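Local coordinates for designed helical repeat protein (Synthetic construct, PDB 5CWQ) that has no known natural function, being a computationally designed protein made of helical repeats, at residues Arg129-Ala134 / Ile155-Ala160; Arg72-Ala77 / Ile98-Ala103; Glu190-Lys195 / Glu212-Ala217. All coordinates share one frame; numbering follows the deposited sequence. Where two conformers were deposited one is given.

Contact 1: Arg129-Ala134 / Ile155-Ala160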
loop_
_atom_site.group_PDB
_atom_site.type_symbol
_atom_site.label_atom_id
_atom_site.label_comp_id
_atom_site.label_asym_id
_atom_site.label_seq_id
_atom_site.Cartn_x
_atom_site.Cartn_y
_atom_site.Cartn_z
ATOM N N ARG A 129 -4.089 -5.777 -9.428
ATOM C CA ARG A 129 -5.437 -6.135 -8.996
ATOM C C ARG A 129 -6.011 -5.101 -8.033
ATOM O O ARG A 129 -7.083 -4.549 -8.272
ATOM C CB ARG A 129 -5.444 -7.512 -8.327
ATOM C CG ARG A 129 -5.340 -8.687 -9.287
ATOM C CD ARG A 129 -5.125 -9.986 -8.520
ATOM N NE ARG A 129 -4.928 -11.136 -9.399
ATOM C CZ ARG A 129 -4.611 -12.356 -8.975
ATOM N NH1 ARG A 129 -4.447 -12.594 -7.680
ATOM N NH2 ARG A 129 -4.453 -13.342 -9.847
ATOM N N VAL A 130 -5.295 -4.846 -6.943
ATOM C CA VAL A 130 -5.779 -3.933 -5.916
ATOM C C VAL A 130 -5.901 -2.517 -6.480
ATOM O O VAL A 130 -6.779 -1.751 -6.073
ATOM C CB VAL A 130 -4.853 -3.936 -4.675
ATOM C CG1 VAL A 130 -3.476 -3.398 -5.021
ATOM C CG2 VAL A 130 -5.475 -3.139 -3.540
ATOM N N LEU A 131 -5.024 -2.184 -7.425
ATOM C CA LEU A 131 -5.092 -0.906 -8.123
ATOM C C LEU A 131 -6.443 -0.745 -8.813
ATOM O O LEU A 131 -7.093 0.294 -8.697
ATOM C CB LEU A 131 -3.961 -0.794 -9.146
ATOM C CG LEU A 131 -4.042 0.362 -10.147
ATOM C CD1 LEU A 131 -4.026 1.694 -9.424
ATOM C CD2 LEU A 131 -2.901 0.278 -11.142
ATOM N N GLU A 132 -6.857 -1.782 -9.532
ATOM C CA GLU A 132 -8.122 -1.755 -10.251
ATOM C C GLU A 132 -9.297 -1.669 -9.280
ATOM O O GLU A 132 -10.252 -0.930 -9.515
ATOM C CB GLU A 132 -8.251 -2.990 -11.144
ATOM C CG GLU A 132 -7.279 -2.993 -12.319
ATOM C CD GLU A 132 -7.200 -4.334 -13.025
ATOM O OE1 GLU A 132 -7.897 -5.280 -12.601
ATOM O OE2 GLU A 132 -6.435 -4.440 -14.007
ATOM N N GLU A 133 -9.218 -2.416 -8.182
ATOM C CA GLU A 133 -10.273 -2.387 -7.174
ATOM C C GLU A 133 -10.373 -1.005 -6.535
ATOM O O GLU A 133 -11.466 -0.478 -6.350
ATOM C CB GLU A 133 -10.026 -3.444 -6.096
ATOM C CG GLU A 133 -10.141 -4.875 -6.596
ATOM C CD GLU A 133 -10.062 -5.896 -5.476
ATOM O OE1 GLU A 133 -10.738 -5.705 -4.443
ATOM O OE2 GLU A 133 -9.321 -6.890 -5.629
ATOM N N ALA A 134 -9.225 -0.422 -6.203
ATOM C CA ALA A 134 -9.193 0.885 -5.557
ATOM C C ALA A 134 -9.676 1.978 -6.508
ATOM O O ALA A 134 -10.293 2.955 -6.080
ATOM C CB ALA A 134 -7.791 1.192 -5.061
ATOM N N ILE A 155 -5.059 6.646 -1.524
ATOM C CA ILE A 155 -3.914 6.120 -0.791
ATOM C C ILE A 155 -3.659 4.680 -1.220
ATOM O O ILE A 155 -2.520 4.294 -1.488
ATOM C CB ILE A 155 -4.137 6.191 0.740
ATOM C CG1 ILE A 155 -4.210 7.649 1.197
ATOM C CG2 ILE A 155 -3.020 5.473 1.498
ATOM C CD1 ILE A 155 -4.717 7.831 2.623
ATOM N N ALA A 156 -4.726 3.889 -1.294
ATOM C CA ALA A 156 -4.612 2.500 -1.718
ATOM C C ALA A 156 -4.042 2.428 -3.132
ATOM O O ALA A 156 -3.200 1.582 -3.431
ATOM C CB ALA A 156 -5.971 1.804 -1.646
ATOM N N ILE A 157 -4.500 3.331 -3.994
ATOM C CA ILE A 157 -4.008 3.409 -5.365
ATOM C C ILE A 157 -2.520 3.741 -5.394
ATOM O O ILE A 157 -1.750 3.085 -6.092
ATOM C CB ILE A 157 -4.798 4.460 -6.176
ATOM C CG1 ILE A 157 -6.211 3.943 -6.450
ATOM C CG2 ILE A 157 -4.105 4.779 -7.503
ATOM C CD1 ILE A 157 -7.169 4.989 -6.981
ATOM N N ALA A 158 -2.121 4.760 -4.637
ATOM C CA ALA A 158 -0.730 5.200 -4.617
ATOM C C ALA A 158 0.195 4.094 -4.109
ATOM O O ALA A 158 1.284 3.891 -4.648
ATOM C CB ALA A 158 -0.582 6.457 -3.759
ATOM N N LEU A 159 -0.240 3.376 -3.078
ATOM C CA LEU A 159 0.541 2.257 -2.557
ATOM C C LEU A 159 0.708 1.181 -3.628
ATOM O O LEU A 159 1.788 0.606 -3.783
ATOM C CB LEU A 159 -0.124 1.661 -1.315
ATOM C CG LEU A 159 -0.067 2.511 -0.047
ATOM C CD1 LEU A 159 -1.012 1.945 1.001
ATOM C CD2 LEU A 159 1.357 2.589 0.495
ATOM N N ALA A 160 -0.366 0.920 -4.367
ATOM C CA ALA A 160 -0.339 -0.075 -5.432
ATOM C C ALA A 160 0.634 0.334 -6.535
ATOM O O ALA A 160 1.386 -0.493 -7.049
ATOM C CB ALA A 160 -1.737 -0.277 -6.001
#
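The backbone bond from Ala134 N to Val130 O, 2.8 Å long, joins two residues one turn apart on helix 117-144, both of which point their CB toward helix 147-171. Between the two segments the side chains meet carbon against carbon. Ala134 CB presses on Ile157 CG1 at 3.5 Å, tighter than an ordinary carbon contact, and also rests on Ala156 CB. Ile157 holds CG1 anti to its own carbonyl carbon (chi1 -71°), and CD1 beyond it packs on the backbone, 3.8 Å from Ala134 O. The other branch of the same residue, Ile157 CG2, meets Leu131 CD1 at 3.6 Å; the two side chains cross at about a right angle, and a methyl group of each makes the touch. One turn further along, Ala160 CB is received by two residues, Val130 CG1 at 3.7 Å and Leu131 CB at 3.9 Å. Val130 keeps CG1 between its backbone N and carbonyl carbon (chi1 65°), facing Ala160, while its CG2 packs on Ile100 of helix 90-114. Leu131 touches Asp183 and Ile157 touches Val187, both on helix 174-201. With three alanines in the interface, the axes come within 8.6 Å and run at 158°, nearly antiparallel. Here the consecutive helices 117-144 and 147-171 form an alpha-alpha hairpin, consistent with the designed helical repeat fold.

Contact 2: Arg72-Ala77 / Ile98-Ala103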
loop_
_atom_site.group_PDB
_atom_site.type_symbol
_atom_site.label_atom_id
_atom_site.label_comp_id
_atom_site.label_asym_id
_atom_site.label_seq_id
_atom_site.Cartn_x
_atom_site.Cartn_y
_atom_site.Cartn_z
ATOM N N ARG A 72 -0.265 -13.156 4.939
ATOM C CA ARG A 72 -1.301 -13.399 5.935
ATOM C C ARG A 72 -2.188 -12.167 6.109
ATOM O O ARG A 72 -3.412 -12.276 6.118
ATOM C CB ARG A 72 -0.668 -13.800 7.270
ATOM C CG ARG A 72 -1.671 -14.072 8.379
ATOM C CD ARG A 72 -0.986 -14.593 9.632
ATOM N NE ARG A 72 -1.901 -14.665 10.768
ATOM C CZ ARG A 72 -1.561 -15.105 11.976
ATOM N NH1 ARG A 72 -0.323 -15.518 12.214
ATOM N NH2 ARG A 72 -2.462 -15.132 12.949
ATOM N N VAL A 73 -1.563 -11.000 6.242
ATOM C CA VAL A 73 -2.299 -9.742 6.357
ATOM C C VAL A 73 -3.147 -9.524 5.110
ATOM O O VAL A 73 -4.298 -9.097 5.196
ATOM C CB VAL A 73 -1.344 -8.542 6.551
ATOM C CG1 VAL A 73 -2.109 -7.221 6.534
ATOM C CG2 VAL A 73 -0.578 -8.682 7.848
ATOM N N LEU A 74 -2.561 -9.825 3.956
ATOM C CA LEU A 74 -3.243 -9.705 2.676
ATOM C C LEU A 74 -4.531 -10.525 2.647
ATOM O O LEU A 74 -5.596 -10.013 2.303
ATOM C CB LEU A 74 -2.307 -10.144 1.548
ATOM C CG LEU A 74 -2.910 -10.331 0.155
ATOM C CD1 LEU A 74 -3.597 -9.068 -0.307
ATOM C CD2 LEU A 74 -1.827 -10.737 -0.828
ATOM N N GLU A 75 -4.428 -11.797 3.017
ATOM C CA GLU A 75 -5.572 -12.699 2.993
ATOM C C GLU A 75 -6.649 -12.278 3.992
ATOM O O GLU A 75 -7.843 -12.380 3.708
ATOM C CB GLU A 75 -5.112 -14.129 3.276
ATOM C CG GLU A 75 -4.304 -14.731 2.133
ATOM C CD GLU A 75 -3.483 -15.938 2.544
ATOM O OE1 GLU A 75 -3.340 -16.185 3.759
ATOM O OE2 GLU A 75 -2.972 -16.641 1.646
ATOM N N GLU A 76 -6.228 -11.796 5.157
ATOM C CA GLU A 76 -7.175 -11.314 6.157
ATOM C C GLU A 76 -7.881 -10.055 5.663
ATOM O O GLU A 76 -9.091 -9.907 5.830
ATOM C CB GLU A 76 -6.470 -11.041 7.488
ATOM C CG GLU A 76 -6.032 -12.305 8.212
ATOM C CD GLU A 76 -5.420 -12.031 9.575
ATOM O OE1 GLU A 76 -5.808 -11.035 10.224
ATOM O OE2 GLU A 76 -4.549 -12.819 9.999
ATOM N N ALA A 77 -7.123 -9.157 5.044
ATOM C CA ALA A 77 -7.689 -7.911 4.544
ATOM C C ALA A 77 -8.629 -8.179 3.367
ATOM O O ALA A 77 -9.608 -7.460 3.173
ATOM C CB ALA A 77 -6.580 -6.946 4.142
ATOM N N ILE A 98 -6.274 -0.406 1.563
ATOM C CA ILE A 98 -5.009 0.186 1.980
ATOM C C ILE A 98 -4.140 -0.891 2.624
ATOM O O ILE A 98 -2.945 -0.977 2.345
ATOM C CB ILE A 98 -5.220 1.368 2.965
ATOM C CG1 ILE A 98 -5.884 2.544 2.244
ATOM C CG2 ILE A 98 -3.888 1.824 3.584
ATOM C CD1 ILE A 98 -6.393 3.638 3.178
ATOM N N ALA A 99 -4.742 -1.717 3.475
ATOM C CA ALA A 99 -4.008 -2.798 4.128
ATOM C C ALA A 99 -3.487 -3.786 3.089
ATOM O O ALA A 99 -2.343 -4.240 3.165
ATOM C CB ALA A 99 -4.889 -3.510 5.141
ATOM N N ILE A 100 -4.337 -4.106 2.119
ATOM C CA ILE A 100 -3.973 -5.003 1.027
ATOM C C ILE A 100 -2.797 -4.435 0.237
ATOM O O ILE A 100 -1.800 -5.121 0.017
ATOM C CB ILE A 100 -5.183 -5.250 0.085
ATOM C CG1 ILE A 100 -6.188 -6.186 0.763
ATOM C CG2 ILE A 100 -4.744 -5.849 -1.254
ATOM C CD1 ILE A 100 -7.528 -6.306 0.041
ATOM N N ALA A 101 -2.917 -3.176 -0.173
ATOM C CA ALA A 101 -1.903 -2.542 -1.007
ATOM C C ALA A 101 -0.560 -2.455 -0.286
ATOM O O ALA A 101 0.495 -2.662 -0.890
ATOM C CB ALA A 101 -2.369 -1.155 -1.437
ATOM N N LEU A 102 -0.599 -2.152 1.007
ATOM C CA LEU A 102 0.624 -2.038 1.791
ATOM C C LEU A 102 1.279 -3.408 1.966
ATOM O O LEU A 102 2.504 -3.524 1.972
ATOM C CB LEU A 102 0.333 -1.405 3.153
ATOM C CG LEU A 102 1.540 -1.100 4.050
ATOM C CD1 LEU A 102 2.613 -0.305 3.315
ATOM C CD2 LEU A 102 1.096 -0.343 5.293
ATOM N N ALA A 103 0.457 -4.445 2.100
ATOM C CA ALA A 103 0.960 -5.810 2.200
ATOM C C ALA A 103 1.617 -6.235 0.889
ATOM O O ALA A 103 2.655 -6.896 0.895
ATOM C CB ALA A 103 -0.164 -6.764 2.562
#
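Leu74 and Ala77 of helix 60-86 pack against Ile100, Ala99 and Ala103 of helix 90-114, the next helix in the chain, forming an antiparallel helical hairpin of the designed repeat fold. The segment axes lie 8.5 Å apart at closest, at an angle of 157°. The charged contacts lie on another side of helix 60-86, away from the interface. Arg72 NE gives a weak, 3.3 Å bond to Glu76 OE2, an ion pair within one turn, though the arginine is poorly ordered. Glu76 OE1 forms a second salt bridge, to Arg28. Between the helices the contacts are apolar. Leu74 CG stands anti to the backbone N (chi1 169°), and CD1 beyond it lands on Ile100 CG2 at 3.5 Å, with CG1 of the same isoleucine a little further off; the two side chains meet at a slant. Leu74 CB sits 4.1 Å from Ala103 CB, while Val73 CG1 reaches Ala103 CB only loosely, at 4.4 Å. Val73 also touches Glu43 of helix 33-57, and Leu74 touches Lys126 of helix 117-144. Ala77 CB is wedged against two residues of the partner segment: Ala99 CB stands 4.0 Å away from it, and Ile100 CG1 closes to 3.5 Å, shorter than usual for two carbons.

Contact 3: Glu190-Lys195 / Glu212-Ala217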
loop_
_atom_site.group_PDB
_atom_site.type_symbol
_atom_site.label_atom_id
_atom_site.label_comp_id
_atom_site.label_asym_id
_atom_site.label_seq_id
_atom_site.Cartn_x
_atom_site.Cartn_y
_atom_site.Cartn_z
ATOM N N GLU A 190 -4.666 13.860 -8.912
ATOM C CA GLU A 190 -5.955 13.639 -8.266
ATOM C C GLU A 190 -5.875 13.947 -6.775
ATOM O O GLU A 190 -6.750 14.608 -6.220
ATOM C CB GLU A 190 -6.425 12.198 -8.468
ATOM C CG GLU A 190 -6.807 11.856 -9.894
ATOM C CD GLU A 190 -7.191 10.399 -10.056
ATOM O OE1 GLU A 190 -8.232 9.992 -9.495
ATOM O OE2 GLU A 190 -6.451 9.660 -10.738
ATOM N N ALA A 191 -4.820 13.463 -6.134
ATOM C CA ALA A 191 -4.638 13.650 -4.701
ATOM C C ALA A 191 -4.455 15.126 -4.362
ATOM O O ALA A 191 -4.975 15.610 -3.358
ATOM C CB ALA A 191 -3.450 12.843 -4.213
ATOM N N ARG A 192 -3.714 15.836 -5.207
ATOM C CA ARG A 192 -3.463 17.256 -4.992
ATOM C C ARG A 192 -4.761 18.058 -5.061
ATOM O O ARG A 192 -4.991 18.952 -4.246
ATOM C CB ARG A 192 -2.459 17.787 -6.019
ATOM C CG ARG A 192 -2.022 19.222 -5.760
ATOM C CD ARG A 192 -0.963 19.693 -6.747
ATOM N NE ARG A 192 -1.502 19.904 -8.092
ATOM C CZ ARG A 192 -1.322 19.090 -9.131
ATOM N NH1 ARG A 192 -0.603 17.977 -9.020
ATOM N NH2 ARG A 192 -1.864 19.397 -10.300
ATOM N N LYS A 193 -5.608 17.735 -6.033
ATOM C CA LYS A 193 -6.883 18.430 -6.193
ATOM C C LYS A 193 -7.808 18.157 -5.012
ATOM O O LYS A 193 -8.469 19.067 -4.510
ATOM C CB LYS A 193 -7.569 18.017 -7.498
ATOM C CG LYS A 193 -6.859 18.491 -8.755
ATOM C CD LYS A 193 -7.756 18.352 -9.979
ATOM C CE LYS A 193 -6.955 18.314 -11.271
ATOM N NZ LYS A 193 -6.934 16.947 -11.867
ATOM N N VAL A 194 -7.853 16.903 -4.572
ATOM C CA VAL A 194 -8.641 16.534 -3.402
ATOM C C VAL A 194 -8.131 17.294 -2.178
ATOM O O VAL A 194 -8.919 17.780 -1.367
ATOM C CB VAL A 194 -8.591 15.008 -3.143
ATOM C CG1 VAL A 194 -9.211 14.659 -1.798
ATOM C CG2 VAL A 194 -9.312 14.260 -4.258
ATOM N N LYS A 195 -6.811 17.398 -2.059
ATOM C CA LYS A 195 -6.191 18.124 -0.954
ATOM C C LYS A 195 -6.588 19.600 -0.957
ATOM O O LYS A 195 -6.921 20.165 0.087
ATOM C CB LYS A 195 -4.666 17.993 -1.021
ATOM C CG LYS A 195 -3.913 18.779 0.046
ATOM C CD LYS A 195 -2.413 18.785 -0.219
ATOM C CE LYS A 195 -2.058 19.640 -1.425
ATOM N NZ LYS A 195 -0.596 19.655 -1.684
ATOM N N GLU A 212 -1.114 12.060 2.067
ATOM C CA GLU A 212 -0.494 10.740 2.050
ATOM C C GLU A 212 -0.416 10.220 0.620
ATOM O O GLU A 212 0.658 9.862 0.136
ATOM C CB GLU A 212 -1.275 9.748 2.914
ATOM C CG GLU A 212 -1.201 10.007 4.405
ATOM C CD GLU A 212 -1.868 8.908 5.216
ATOM O OE1 GLU A 212 -1.746 7.726 4.832
ATOM O OE2 GLU A 212 -2.517 9.225 6.234
ATOM N N ALA A 213 -1.563 10.191 -0.051
ATOM C CA ALA A 213 -1.646 9.701 -1.422
ATOM C C ALA A 213 -0.721 10.485 -2.351
ATOM O O ALA A 213 -0.045 9.902 -3.200
ATOM C CB ALA A 213 -3.087 9.774 -1.921
ATOM N N GLU A 214 -0.688 11.804 -2.186
ATOM C CA GLU A 214 0.126 12.656 -3.051
ATOM C C GLU A 214 1.613 12.337 -2.908
ATOM O O GLU A 214 2.319 12.186 -3.904
ATOM C CB GLU A 214 -0.116 14.137 -2.743
ATOM C CG GLU A 214 0.597 15.080 -3.714
ATOM C CD GLU A 214 0.392 16.550 -3.381
ATOM O OE1 GLU A 214 -0.198 16.854 -2.324
ATOM O OE2 GLU A 214 0.828 17.402 -4.184
ATOM N N GLN A 215 2.083 12.231 -1.669
ATOM C CA GLN A 215 3.500 12.003 -1.411
ATOM C C GLN A 215 3.915 10.572 -1.738
ATOM O O GLN A 215 5.055 10.326 -2.133
ATOM C CB GLN A 215 3.833 12.325 0.049
ATOM C CG GLN A 215 3.676 13.792 0.407
ATOM C CD GLN A 215 4.498 14.703 -0.487
ATOM O OE1 GLN A 215 5.608 14.359 -0.897
ATOM N NE2 GLN A 215 3.947 15.869 -0.802
ATOM N N LEU A 216 2.997 9.630 -1.560
ATOM C CA LEU A 216 3.241 8.254 -1.971
ATOM C C LEU A 216 3.410 8.195 -3.485
ATOM O O LEU A 216 4.285 7.494 -4.003
ATOM C CB LEU A 216 2.098 7.344 -1.525
ATOM C CG LEU A 216 2.025 7.077 -0.020
ATOM C CD1 LEU A 216 0.641 6.570 0.366
ATOM C CD2 LEU A 216 3.104 6.088 0.414
ATOM N N ALA A 217 2.567 8.942 -4.189
ATOM C CA ALA A 217 2.618 8.992 -5.645
ATOM C C ALA A 217 3.920 9.631 -6.125
ATOM O O ALA A 217 4.508 9.187 -7.113
ATOM C CB ALA A 217 1.424 9.751 -6.182
HETATM O O HOH W 1 1.754 17.516 -6.754
#
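Lys195 and Glu214 cross at about a right angle, the ammonium group of one meeting the carboxylate of the other. Glu214 sets CG anti to its backbone N (chi1 -174°) and continues extended, carrying the carboxylate across to helix 174-201. The lysine chain runs out and then bends at chi3 (71°), which places CE beside the carboxylate, and Lys195 NZ completes a salt bridge of 2.9 Å to Glu214 OE1. The bond uses the syn lone pair of that oxygen. Arg192 comes to the other oxygen with its aliphatic stem: CB, CG and CD all lie near Glu214 OE2, the nearest being CG at 3.7 Å. Its guanidinium is turned 53° from the carboxylate plane, and Arg192 NH1 stays 5.1 Å from Glu214 OE2, too far for direct pairing. A water bridges the gap, donating to Glu214 OE2 at 2.7 Å and accepting a weak bond from Arg192 NH1; the arginine was deposited in two conformers, so this second link is the less certain. Beside the charged groups the backbones come close over alanines. Ala191 CB lies 3.6 Å from Glu214 N, and it also meets Ala213 CB at 3.8 Å, with axes 8.3 Å apart at closest. An alanine in place of Glu214 would probably leave Lys195 NZ without its carboxylate mate and the water without its firmer partner, setting the lysine end free to turn. Helices 174-201 and 204-230 form the last hairpin of the chain. In it Glu214 is buried, touches Glu188 and is probably charged, judging by its salt bridge; Lys195, the water and the nearby guanidinium of Arg192 probably offset part of the cost of burying it.

How the contacts relate
Along the chain the order is contact 2, contact 1, contact 3, each joining two consecutive antiparallel helices. The centres of contacts 2 and 1 lie about 12 Å apart and those of 1 and 3 about 13 Å, whereas the centres of 2 and 3 are about 21 Å apart and these two contacts do not touch. Contact 1 is thus the middle layer. Ala101 of contact 2 packs on Leu159 of contact 1, and Ala158 of contact 1 on Leu216 of contact 3, so helices 90-114, 147-171 and 204-230 form a continuous row. Stacked hairpins of this kind build the repeat fold, and disulfides Cys112-Cys170 and Cys169-Cys227 tie the same row together.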